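PDB 4F4F: threonine synthase from Brucella melitensis bv. 1, which probably catalyses the pyridoxal-phosphate-dependent conversion of O-phospho-L-homoserine and water to L-threonine and phosphate, the last step of threonine biosynthesis. Local coordinates for residues A[22-26]-A[124-128]; A[36-40]-A[326-331]; A[92-96]-A[106-110]; A[226-232]-A[319-323]; A[377-381]-A[427-431]. The contacts are given in a common frame with arbitrary orientation. Numbering follows the deposited sequence.

Contact 1: residues A[22-26]-A[124-128]; sequences DALLA and LARMM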
# COMPACT_ATOMS: atom_id res chain seq x y z
N ASP A 22 -0.11 -19.64 -4.35
CA ASP A 22 0.51 -19.93 -3.07
C ASP A 22 1.19 -18.71 -2.49
O ASP A 22 1.07 -18.46 -1.30
CB ASP A 22 1.50 -21.09 -3.20
CG ASP A 22 0.81 -22.41 -3.30
OD1 ASP A 22 -0.27 -22.51 -2.72
OD2 ASP A 22 1.32 -23.34 -3.96
N ALA A 23 1.92 -17.95 -3.32
CA ALA A 23 2.57 -16.75 -2.83
C ALA A 23 1.52 -15.81 -2.25
O ALA A 23 1.77 -15.15 -1.24
CB ALA A 23 3.39 -16.06 -3.90
N LEU A 24 0.34 -15.75 -2.89
CA LEU A 24 -0.75 -14.90 -2.43
C LEU A 24 -1.24 -15.33 -1.04
O LEU A 24 -1.55 -14.49 -0.23
CB LEU A 24 -1.91 -14.91 -3.44
CG LEU A 24 -3.13 -14.03 -3.12
CD1 LEU A 24 -3.91 -13.65 -4.37
CD2 LEU A 24 -4.04 -14.72 -2.12
N LEU A 25 -1.32 -16.62 -0.79
CA LEU A 25 -1.84 -17.14 0.48
C LEU A 25 -0.76 -17.29 1.54
O LEU A 25 -1.02 -17.14 2.74
CB LEU A 25 -2.47 -18.51 0.25
CG LEU A 25 -3.73 -18.53 -0.60
CD1 LEU A 25 -4.14 -19.96 -0.85
CD2 LEU A 25 -4.86 -17.74 0.07
N ALA A 26 0.45 -17.64 1.10
CA ALA A 26 1.57 -17.77 2.03
C ALA A 26 1.81 -16.44 2.78
O ALA A 26 2.04 -16.47 4.00
CB ALA A 26 2.82 -18.23 1.29
N LEU A 124 -6.76 -7.50 -4.57
CA LEU A 124 -6.27 -8.54 -3.65
C LEU A 124 -7.42 -9.35 -3.05
O LEU A 124 -7.37 -10.58 -3.01
CB LEU A 124 -5.44 -7.95 -2.48
CG LEU A 124 -5.04 -8.92 -1.35
CD1 LEU A 124 -4.22 -10.04 -2.01
CD2 LEU A 124 -4.21 -8.29 -0.25
N ALA A 125 -8.45 -8.68 -2.56
CA ALA A 125 -9.56 -9.41 -1.90
C ALA A 125 -10.28 -10.34 -2.91
O ALA A 125 -10.64 -11.48 -2.55
CB ALA A 125 -10.53 -8.46 -1.20
N ARG A 126 -10.40 -9.91 -4.16
CA ARG A 126 -11.03 -10.70 -5.22
C ARG A 126 -10.14 -11.83 -5.72
O ARG A 126 -10.63 -12.93 -5.96
CB ARG A 126 -11.51 -9.81 -6.38
CG ARG A 126 -12.64 -8.89 -5.97
CD ARG A 126 -13.09 -7.88 -7.01
NE ARG A 126 -14.34 -7.20 -6.62
CZ ARG A 126 -14.39 -6.15 -5.80
NH1 ARG A 126 -13.29 -5.64 -5.25
NH2 ARG A 126 -15.55 -5.59 -5.51
N MET A 127 -8.85 -11.58 -5.86
CA MET A 127 -7.91 -12.62 -6.25
C MET A 127 -7.90 -13.70 -5.18
O MET A 127 -7.94 -14.89 -5.49
CB MET A 127 -6.49 -12.05 -6.43
CG MET A 127 -6.40 -11.11 -7.62
SD MET A 127 -4.72 -10.72 -8.09
CE MET A 127 -4.06 -9.88 -6.64
N MET A 128 -7.85 -13.28 -3.91
CA MET A 128 -7.84 -14.22 -2.80
C MET A 128 -9.14 -15.03 -2.78
O MET A 128 -9.10 -16.23 -2.56
CB MET A 128 -7.63 -13.51 -1.47
CG MET A 128 -7.51 -14.48 -0.30
SD MET A 128 -7.20 -13.67 1.30
CE MET A 128 -5.78 -12.65 0.93
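Apolar contact carries the whole of this helix-to-helix meeting, and Leu24 is its main element. With its CA-to-CB bond directed at the 124-128 segment and 92 Å² of the residue covered, Leu24 brings its branched end to three side chains: CD1 lies 3.7 Å from Met127 CB, CD2 lies 3.8 Å from Met128 CB, and CG is 4.3 Å from Leu124 CD1. Leu25, which sets out sideways, adds a looser touch, its CD2 standing 4.2 Å from Met128 CG. The short axes approach no closer than 11.0 Å and cross at -113°, so long side chains bridge a wide, steeply crossed gap and the total buried surface is a modest 188 Å². This is the joint between the N-terminal region of threonine synthase and its pyridoxal-phosphate enzyme core: helix 20-26 comes from the former, while helix 117-134 begins at Lys117, the lysine predicted to carry the cofactor, though it is not attached to it in this structure. Leu124 sits about 9 Å from Lys117, side chain to side chain, and its side chain is about 13 Å from the bound cofactor. Polar links run beside the apolar patch. Asp22 forms a salt bridge with Arg135 just beyond helix 117-134, and the carbonyl of Leu24 accepts a hydrogen bond from Asn228 ND2. Helix 74-86 also packs on Met127, and Phe157 of helix 148-157 touches Met128.

Contact 2: residues A[36-40]-A[326-331]; sequences LPQEY and FEAHGR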
# COMPACT_ATOMS: atom_id res chain seq x y z
N LEU A 36 9.23 -12.37 -3.97
CA LEU A 36 9.40 -11.57 -5.17
C LEU A 36 9.41 -12.46 -6.39
O LEU A 36 9.77 -13.62 -6.30
CB LEU A 36 10.73 -10.81 -5.15
CG LEU A 36 10.86 -9.60 -4.26
CD1 LEU A 36 12.35 -9.18 -4.17
CD2 LEU A 36 9.97 -8.46 -4.77
N PRO A 37 9.02 -11.91 -7.56
CA PRO A 37 9.10 -12.69 -8.77
C PRO A 37 10.49 -13.20 -9.05
O PRO A 37 11.44 -12.49 -8.84
CB PRO A 37 8.65 -11.74 -9.88
CG PRO A 37 8.17 -10.55 -9.25
CD PRO A 37 8.38 -10.60 -7.78
N GLN A 38 10.59 -14.45 -9.52
CA GLN A 38 11.87 -15.03 -9.86
C GLN A 38 12.48 -14.25 -11.04
O GLN A 38 13.70 -14.15 -11.17
CB GLN A 38 11.65 -16.47 -10.24
CG GLN A 38 12.92 -17.24 -10.57
CD GLN A 38 12.59 -18.65 -10.95
OE1 GLN A 38 12.18 -18.92 -12.08
NE2 GLN A 38 12.79 -19.55 -10.03
N GLU A 39 11.61 -13.76 -11.92
CA GLU A 39 12.01 -12.83 -12.96
C GLU A 39 10.88 -11.86 -13.20
O GLU A 39 9.71 -12.16 -12.90
CB GLU A 39 12.31 -13.54 -14.27
CG GLU A 39 11.14 -14.34 -14.80
CD GLU A 39 11.41 -15.82 -14.73
OE1 GLU A 39 10.89 -16.51 -15.64
OE2 GLU A 39 12.15 -16.29 -13.82
N TYR A 40 11.22 -10.71 -13.76
CA TYR A 40 10.22 -9.71 -14.05
C TYR A 40 9.71 -9.85 -15.48
O TYR A 40 10.49 -9.95 -16.42
CB TYR A 40 10.75 -8.31 -13.80
CG TYR A 40 10.89 -8.05 -12.34
CD1 TYR A 40 9.77 -7.84 -11.54
CD2 TYR A 40 12.12 -8.13 -11.72
CE1 TYR A 40 9.90 -7.62 -10.20
CE2 TYR A 40 12.25 -7.93 -10.36
CZ TYR A 40 11.15 -7.68 -9.62
OH TYR A 40 11.34 -7.53 -8.28
N PHE A 326 17.25 -6.73 -1.33
CA PHE A 326 17.53 -8.00 -2.04
C PHE A 326 17.98 -7.70 -3.46
O PHE A 326 19.01 -8.20 -3.91
CB PHE A 326 16.26 -8.86 -2.04
CG PHE A 326 16.41 -10.24 -2.62
CD1 PHE A 326 17.32 -11.14 -2.09
CD2 PHE A 326 15.58 -10.67 -3.65
CE1 PHE A 326 17.40 -12.45 -2.59
CE2 PHE A 326 15.65 -11.96 -4.15
CZ PHE A 326 16.57 -12.85 -3.63
N GLU A 327 17.23 -6.85 -4.16
CA GLU A 327 17.57 -6.53 -5.55
C GLU A 327 18.93 -5.80 -5.64
O GLU A 327 19.75 -6.10 -6.52
CB GLU A 327 16.46 -5.68 -6.19
CG GLU A 327 15.09 -6.36 -6.21
CD GLU A 327 14.98 -7.46 -7.20
OE1 GLU A 327 16.03 -7.89 -7.78
OE2 GLU A 327 13.84 -7.95 -7.38
N ALA A 328 19.15 -4.86 -4.73
CA ALA A 328 20.35 -4.05 -4.71
C ALA A 328 21.63 -4.88 -4.44
O ALA A 328 22.71 -4.50 -4.92
CB ALA A 328 20.21 -2.91 -3.72
N HIS A 329 21.48 -6.00 -3.72
CA HIS A 329 22.60 -6.90 -3.41
C HIS A 329 22.75 -7.97 -4.45
O HIS A 329 23.37 -9.00 -4.21
CB HIS A 329 22.42 -7.52 -2.02
CG HIS A 329 22.64 -6.54 -0.88
ND1 HIS A 329 21.72 -5.59 -0.55
CD2 HIS A 329 23.71 -6.36 -0.01
CE1 HIS A 329 22.19 -4.85 0.47
NE2 HIS A 329 23.42 -5.30 0.79
N GLY A 330 22.10 -7.78 -5.59
CA GLY A 330 22.12 -8.78 -6.63
C GLY A 330 21.53 -10.11 -6.21
O GLY A 330 22.00 -11.15 -6.61
N ARG A 331 20.48 -10.04 -5.41
CA ARG A 331 19.74 -11.19 -4.92
C ARG A 331 20.61 -12.14 -4.09
O ARG A 331 20.43 -13.36 -4.08
CB ARG A 331 18.98 -11.84 -6.07
CG ARG A 331 17.91 -10.93 -6.67
CD ARG A 331 16.87 -11.72 -7.44
NE ARG A 331 15.67 -10.93 -7.68
CZ ARG A 331 14.48 -11.44 -8.03
NH1 ARG A 331 14.31 -12.74 -8.21
NH2 ARG A 331 13.44 -10.63 -8.22
O HOH W 1 15.93 -14.61 -9.64
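Arg331 is the principal donor here, and most of its polar end can be accounted for. Both terminal nitrogens converge on one backbone carbonyl, with Arg331 NH1 to Pro37 O at 2.9 Å and Arg331 NH2 to Pro37 O at 2.8 Å; the oxygen lies near the guanidinium plane, as expected of a forked hydrogen bond. The Glu327 carboxylate takes the other edge in a two-point salt bridge, Arg331 NE to Glu327 OE1 at 3.1 Å and Arg331 NH2 to Glu327 OE2 at 2.8 Å. Glu327 OE2 also accepts from Tyr40 OH at 2.7 Å, so a single carboxylate oxygen ties the arginine to the tyrosine. A water lies 2.7 Å from Gln38 O, to which it donates, and it accepts a weak bond from Arg331 NH1 at 2.9 Å. The arginine is positioned by a Schellman motif ending the helix: Arg331 N bonds to Phe326 O at 2.8 Å and Gly330 N to Glu327 O at 3.0 Å, with Gly330 at positive phi as the C-prime residue. The apolar side-chain contact is that of Leu36 CD1, 3.6 Å from Phe326 CD2 at the ring edge. The end of helix 321-328 is thereby fastened to strand 35-37, which pairs with strand 8-10, while helix 263-274 packs against Leu36, Tyr40 and Glu327.

Contact 3: residues A[92-96]-A[106-110]; sequences AVCPL and LELFH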
# COMPACT_ATOMS: atom_id res chain seq x y z
N ALA A 92 -11.18 7.30 -15.29
CA ALA A 92 -9.76 6.96 -15.45
C ALA A 92 -9.19 6.08 -14.35
O ALA A 92 -8.02 5.67 -14.45
CB ALA A 92 -8.93 8.24 -15.54
N VAL A 93 -9.97 5.88 -13.29
CA VAL A 93 -9.56 5.13 -12.07
C VAL A 93 -8.57 5.95 -11.25
O VAL A 93 -8.89 6.31 -10.12
CB VAL A 93 -9.06 3.68 -12.34
CG1 VAL A 93 -8.76 2.93 -11.03
CG2 VAL A 93 -10.11 2.92 -13.17
N CYS A 94 -7.38 6.23 -11.81
CA CYS A 94 -6.35 7.04 -11.18
C CYS A 94 -5.97 8.21 -12.12
O CYS A 94 -5.09 8.08 -12.96
CB CYS A 94 -5.12 6.18 -10.92
SG CYS A 94 -5.40 4.78 -9.80
N PRO A 95 -6.65 9.36 -12.00
CA PRO A 95 -6.44 10.44 -12.99
C PRO A 95 -5.31 11.38 -12.61
O PRO A 95 -5.00 11.52 -11.42
CB PRO A 95 -7.73 11.20 -12.94
CG PRO A 95 -8.18 11.04 -11.51
CD PRO A 95 -7.79 9.64 -11.12
N LEU A 96 -4.68 12.00 -13.61
CA LEU A 96 -3.72 13.09 -13.38
C LEU A 96 -4.43 14.45 -13.30
O LEU A 96 -5.40 14.70 -14.01
CB LEU A 96 -2.67 13.12 -14.50
CG LEU A 96 -1.72 11.94 -14.60
CD1 LEU A 96 -0.98 11.95 -15.96
CD2 LEU A 96 -0.72 11.90 -13.45
N LEU A 106 -0.96 12.45 -9.37
CA LEU A 106 -1.71 11.23 -9.68
C LEU A 106 -2.62 10.95 -8.49
O LEU A 106 -2.15 10.64 -7.40
CB LEU A 106 -0.79 10.02 -9.88
CG LEU A 106 -1.46 8.72 -10.35
CD1 LEU A 106 -2.25 8.96 -11.64
CD2 LEU A 106 -0.37 7.69 -10.60
N GLU A 107 -3.92 11.09 -8.70
CA GLU A 107 -4.89 10.98 -7.61
C GLU A 107 -5.25 9.53 -7.39
O GLU A 107 -6.01 8.93 -8.18
CB GLU A 107 -6.13 11.80 -7.94
CG GLU A 107 -5.84 13.28 -8.05
CD GLU A 107 -7.07 14.14 -8.25
OE1 GLU A 107 -8.08 13.65 -8.83
OE2 GLU A 107 -7.02 15.31 -7.82
N LEU A 108 -4.76 8.97 -6.30
CA LEU A 108 -5.06 7.57 -5.96
C LEU A 108 -6.22 7.40 -4.97
O LEU A 108 -6.33 6.36 -4.29
CB LEU A 108 -3.79 6.92 -5.43
CG LEU A 108 -2.58 7.00 -6.36
CD1 LEU A 108 -1.36 6.33 -5.67
CD2 LEU A 108 -2.92 6.38 -7.72
N PHE A 109 -7.06 8.44 -4.87
CA PHE A 109 -8.06 8.52 -3.81
C PHE A 109 -9.52 8.54 -4.29
O PHE A 109 -10.40 8.96 -3.56
CB PHE A 109 -7.76 9.73 -2.90
CG PHE A 109 -7.67 11.06 -3.63
CD1 PHE A 109 -8.78 11.65 -4.21
CD2 PHE A 109 -6.45 11.76 -3.68
CE1 PHE A 109 -8.70 12.91 -4.87
CE2 PHE A 109 -6.36 12.98 -4.33
CZ PHE A 109 -7.49 13.57 -4.91
N HIS A 110 -9.78 8.05 -5.50
CA HIS A 110 -11.15 7.93 -5.99
C HIS A 110 -11.85 6.63 -5.66
O HIS A 110 -13.00 6.40 -6.08
CB HIS A 110 -11.20 8.23 -7.48
CG HIS A 110 -10.81 9.66 -7.78
ND1 HIS A 110 -11.70 10.66 -7.73
CD2 HIS A 110 -9.59 10.22 -8.10
CE1 HIS A 110 -11.07 11.81 -8.01
NE2 HIS A 110 -9.78 11.53 -8.25
O HOH W 2 -7.95 7.11 -7.62
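Pro95 and Cys94 fit into the uneven surface made by the 106-110 segment as it leaves its strand. The ring of Pro95 rests against Glu107 and His110, with CG 3.7 Å from Glu107 OE1 and CD 3.6 Å from His110 CD2. Cys94 lodges between two leucines: SG is 3.6 Å from Leu108 CD2, and CB is 4.1 Å from Leu106 CD1. That same Leu106 CD1 meets Leu96 CD2 at 3.8 Å, so one methyl serves both neighbours. Leu96 and Leu106 form a non-hydrogen-bonded antiparallel pair, their CA atoms 4.6 Å apart, at the open end of the hairpin formed by strands 96-100 and 103-107, the edge of the mixed sheet. Beyond it the backbones diverge, to 6.9 Å between Val93 CA and His110 CA, and a water occupies the gap, donating to Val93 O at 2.8 Å and Glu107 O at 2.7 Å and accepting from His110 N at 3.0 Å. Leu108 is about 5 Å from cofactor-binding Thr414, side chain to side chain. Chemically, the nearly linear bond from Glu107 N to Pro95 O (3.0 Å, 175°) fixes the register, while Glu107, held by His110 NE2 through OE1 at 2.8 Å and by Tyr386 through OE2, has both carboxylate oxygens satisfied within a largely buried contact.

Contact 4: residues A[226-232]-A[319-323]; sequences SINWARI and SNFER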
# COMPACT_ATOMS: atom_id res chain seq x y z
N SER A 226 1.13 -5.13 4.87
CA SER A 226 1.74 -4.38 3.87
C SER A 226 2.73 -5.23 3.10
O SER A 226 3.13 -4.81 2.02
CB SER A 226 2.42 -3.15 4.54
OG SER A 226 3.28 -3.57 5.61
N ILE A 227 3.08 -6.42 3.61
CA ILE A 227 4.15 -7.24 2.99
C ILE A 227 3.73 -8.38 2.04
O ILE A 227 4.60 -9.00 1.41
CB ILE A 227 5.17 -7.75 4.05
CG1 ILE A 227 4.56 -8.71 5.09
CG2 ILE A 227 5.86 -6.57 4.75
CD1 ILE A 227 4.26 -10.10 4.56
N ASN A 228 2.44 -8.66 1.89
CA ASN A 228 2.03 -9.66 0.92
C ASN A 228 2.34 -9.10 -0.47
O ASN A 228 2.13 -7.92 -0.72
CB ASN A 228 0.52 -9.94 1.03
CG ASN A 228 0.11 -11.21 0.28
OD1 ASN A 228 0.29 -11.36 -0.97
ND2 ASN A 228 -0.44 -12.15 1.01
N TRP A 229 2.88 -9.94 -1.34
CA TRP A 229 3.15 -9.58 -2.73
C TRP A 229 1.91 -8.96 -3.40
O TRP A 229 2.06 -8.09 -4.20
CB TRP A 229 3.70 -10.78 -3.49
CG TRP A 229 3.81 -10.52 -4.96
CD1 TRP A 229 3.06 -11.09 -5.99
CD2 TRP A 229 4.69 -9.52 -5.61
NE1 TRP A 229 3.40 -10.54 -7.19
CE2 TRP A 229 4.40 -9.61 -7.04
CE3 TRP A 229 5.65 -8.62 -5.17
CZ2 TRP A 229 5.05 -8.82 -7.95
CZ3 TRP A 229 6.31 -7.84 -6.10
CH2 TRP A 229 6.00 -7.92 -7.46
N ALA A 230 0.67 -9.33 -3.02
CA ALA A 230 -0.54 -8.79 -3.72
C ALA A 230 -0.99 -7.42 -3.21
O ALA A 230 -1.83 -6.76 -3.84
CB ALA A 230 -1.68 -9.80 -3.69
N ARG A 231 -0.43 -6.95 -2.11
CA ARG A 231 -0.57 -5.52 -1.80
C ARG A 231 0.32 -4.70 -2.68
O ARG A 231 0.13 -3.48 -2.81
CB ARG A 231 -0.23 -5.20 -0.32
CG ARG A 231 -1.31 -5.58 0.66
CD ARG A 231 -2.43 -4.54 0.72
NE ARG A 231 -1.97 -3.36 1.43
CZ ARG A 231 -1.95 -3.23 2.76
NH1 ARG A 231 -2.39 -4.19 3.56
NH2 ARG A 231 -1.46 -2.12 3.31
N ILE A 232 1.39 -5.30 -3.21
CA ILE A 232 2.30 -4.51 -4.03
C ILE A 232 1.96 -4.62 -5.50
O ILE A 232 1.84 -3.64 -6.19
CB ILE A 232 3.75 -4.91 -3.81
CG1 ILE A 232 4.16 -4.57 -2.35
CG2 ILE A 232 4.66 -4.19 -4.82
CD1 ILE A 232 5.61 -4.92 -2.07
N SER A 319 8.59 -1.72 6.01
CA SER A 319 8.42 -3.17 5.92
C SER A 319 8.87 -3.78 4.56
O SER A 319 9.39 -4.88 4.52
CB SER A 319 6.98 -3.55 6.23
OG SER A 319 6.14 -3.21 5.14
N ASN A 320 8.71 -3.06 3.46
CA ASN A 320 9.09 -3.60 2.16
C ASN A 320 10.45 -3.16 1.66
O ASN A 320 10.86 -3.54 0.57
CB ASN A 320 8.04 -3.23 1.14
CG ASN A 320 6.74 -3.96 1.39
OD1 ASN A 320 6.70 -5.16 1.29
ND2 ASN A 320 5.70 -3.24 1.76
N PHE A 321 11.17 -2.37 2.46
CA PHE A 321 12.54 -1.95 2.04
C PHE A 321 13.43 -3.17 1.76
O PHE A 321 14.27 -3.13 0.86
CB PHE A 321 13.15 -1.06 3.11
CG PHE A 321 14.45 -0.42 2.71
CD1 PHE A 321 14.54 0.38 1.59
CD2 PHE A 321 15.58 -0.60 3.50
CE1 PHE A 321 15.75 0.98 1.25
CE2 PHE A 321 16.78 -0.02 3.14
CZ PHE A 321 16.86 0.78 2.03
N GLU A 322 13.21 -4.24 2.50
CA GLU A 322 13.90 -5.52 2.30
C GLU A 322 13.82 -6.03 0.87
O GLU A 322 14.78 -6.63 0.40
CB GLU A 322 13.39 -6.59 3.29
CG GLU A 322 14.00 -7.98 3.10
CD GLU A 322 13.58 -8.99 4.15
OE1 GLU A 322 12.99 -8.60 5.19
OE2 GLU A 322 13.87 -10.17 3.95
N ARG A 323 12.71 -5.77 0.18
CA ARG A 323 12.60 -6.21 -1.21
C ARG A 323 13.64 -5.45 -2.05
O ARG A 323 14.35 -6.06 -2.88
CB ARG A 323 11.19 -6.04 -1.75
CG ARG A 323 10.24 -7.12 -1.32
CD ARG A 323 8.81 -6.87 -1.82
NE ARG A 323 8.01 -8.09 -1.83
CZ ARG A 323 7.08 -8.41 -0.94
NH1 ARG A 323 6.75 -7.61 0.07
NH2 ARG A 323 6.43 -9.55 -1.04
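Ser226 opens the contact with two links: its OG shares a hydrogen bond with Ser319 OG at 2.9 Å, and its carbonyl O accepts from Asn320 ND2 at 3.0 Å. Next, Ile227 places CG2 3.4 Å from Ser319 OG and offers its carbonyl to a forked bond, Arg323 NH1 to Ile227 O at 2.9 Å and Arg323 NH2 to the same oxygen at 3.1 Å; NH2 has a further acceptor in the carbonyl of Tyr35. Asn228 is the N-cap of the weakly bonded helix 229-232, its OD1 accepting from Ala230 N at 2.9 Å. These turns lie beside the cofactor site of the pyridoxal-phosphate enzyme fold: the side chain of Ser226 is about 5 Å from the bound cofactor, and Asn261, a cofactor-binding residue, is hydrogen-bonded to both Ser319 and Asn320. Arg323 NE lies at the edge of the Trp229 ring, and Trp229 CB is 3.9 Å from Arg323 NH2. Finally Ile232 CD1 packs 3.5 Å from Asn320 OD1 and 3.6 Å from Arg323 NH1.

Contact 5: residues A[377-381]-A[427-431]; sequences IESVL and ACGVE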
# COMPACT_ATOMS: atom_id res chain seq x y z
N ILE A 377 0.69 22.71 1.46
CA ILE A 377 -0.79 22.71 1.25
C ILE A 377 -1.28 24.13 0.94
O ILE A 377 -2.01 24.35 -0.01
CB ILE A 377 -1.59 22.13 2.45
CG1 ILE A 377 -1.24 20.64 2.70
CG2 ILE A 377 -3.09 22.31 2.20
CD1 ILE A 377 -1.77 20.08 4.00
N GLU A 378 -0.85 25.09 1.74
CA GLU A 378 -1.32 26.45 1.57
C GLU A 378 -0.87 27.06 0.24
O GLU A 378 -1.69 27.67 -0.43
CB GLU A 378 -0.90 27.31 2.76
CG GLU A 378 -1.68 28.61 2.87
CD GLU A 378 -1.13 29.69 1.98
OE1 GLU A 378 0.04 29.59 1.55
OE2 GLU A 378 -1.86 30.67 1.73
N SER A 379 0.39 26.87 -0.17
CA SER A 379 0.86 27.45 -1.44
C SER A 379 0.20 26.82 -2.65
O SER A 379 -0.19 27.54 -3.55
CB SER A 379 2.39 27.43 -1.64
OG SER A 379 2.87 26.13 -1.77
N VAL A 380 0.08 25.50 -2.69
CA VAL A 380 -0.60 24.84 -3.82
C VAL A 380 -2.09 25.25 -3.93
O VAL A 380 -2.59 25.48 -5.03
CB VAL A 380 -0.41 23.32 -3.81
CG1 VAL A 380 -1.14 22.68 -4.97
CG2 VAL A 380 1.07 22.96 -3.90
N LEU A 381 -2.78 25.40 -2.80
CA LEU A 381 -4.16 25.93 -2.84
C LEU A 381 -4.15 27.34 -3.40
O LEU A 381 -4.93 27.67 -4.30
CB LEU A 381 -4.82 25.93 -1.47
CG LEU A 381 -6.29 26.33 -1.47
CD1 LEU A 381 -7.17 25.42 -2.31
CD2 LEU A 381 -6.77 26.36 -0.05
N ALA A 427 -3.56 23.97 8.06
CA ALA A 427 -2.60 24.45 7.07
C ALA A 427 -3.12 25.63 6.27
O ALA A 427 -2.36 26.54 5.96
CB ALA A 427 -2.21 23.32 6.10
N CYS A 428 -4.38 25.60 5.89
CA CYS A 428 -4.89 26.57 4.92
C CYS A 428 -6.25 27.13 5.20
O CYS A 428 -6.74 27.91 4.42
CB CYS A 428 -4.91 25.93 3.52
SG CYS A 428 -6.12 24.60 3.27
N GLY A 429 -6.87 26.73 6.31
CA GLY A 429 -8.19 27.24 6.66
C GLY A 429 -9.39 26.63 5.95
O GLY A 429 -10.52 27.02 6.23
N VAL A 430 -9.17 25.70 5.02
CA VAL A 430 -10.29 25.07 4.33
C VAL A 430 -10.71 23.81 5.08
O VAL A 430 -9.87 23.01 5.50
CB VAL A 430 -9.93 24.74 2.87
CG1 VAL A 430 -10.96 23.79 2.26
CG2 VAL A 430 -9.81 26.02 2.07
N GLU A 431 -12.02 23.65 5.28
CA GLU A 431 -12.55 22.40 5.81
C GLU A 431 -12.88 21.56 4.57
O GLU A 431 -13.82 21.88 3.87
CB GLU A 431 -13.80 22.63 6.68
CG GLU A 431 -14.34 21.40 7.41
CD GLU A 431 -13.31 20.64 8.22
OE1 GLU A 431 -12.47 21.25 8.93
OE2 GLU A 431 -13.33 19.39 8.15
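Cys428, Ala427 and Leu381 bury the most surface here, 55, 52 and 46 Å² respectively. Cys428, whose CA lies 4.9 Å from Glu378 CA, sets its sulfur between two side chains of the facing helix: SG is 3.9 Å from Ile377 CG2 and 3.8 Å from Leu381 CD2. Its CB also reaches to 4.1 Å from Glu378 CA, evidence of close backbone approach. Ala427, small enough to sit against the helix, places CB 3.9 Å from Ile377 CD1, and its carbonyl O is 3.6 Å from Glu378 CB. Leu381, one turn beyond Ile377, extends CD2 to Val430 CG2 at 3.7 Å as well as to the cysteine, so it spans the point where the chain leaves its helix. There Gly429 has positive phi (80°), and a weak bond from Val430 N to Cys428 SG at 3.7 Å spans the turn. All the contacts between the segments are van der Waals, adding up to 243 Å² of buried surface. The site is near the surface, about 26 Å from the chain's centre, where the end of helix 421-428 lies against helix 370-384. Leu387, in the loop following the latter, touches both Cys428 and Val430, and Ala393 of helix 390-402 packs on Ile377.

Contacts 1, 2 and 4 form a connected group. Contact 4 lies about 13 Å, centre to centre, from each of the others and touches both: Asn228 ND2 is 2.9 Å from Leu24 O, and Trp229 CH2 is 3.6 Å from Pro37 CD. Contacts 2 and 4 share helix 321-328. Along the chain, contacts 1 and 2 interleave, contact 3 falls between the segments of both, contact 4 falls between those of contact 2, and contact 5 comes last. Contacts 1 and 2 thus both join the N-terminal region to the cofactor-binding core. Contact 3, on the mixed sheet, stands about 22 Å from contact 4 and 21 Å from contact 5 between centres; contact 5 lies across the chain's centre from contacts 1 and 2.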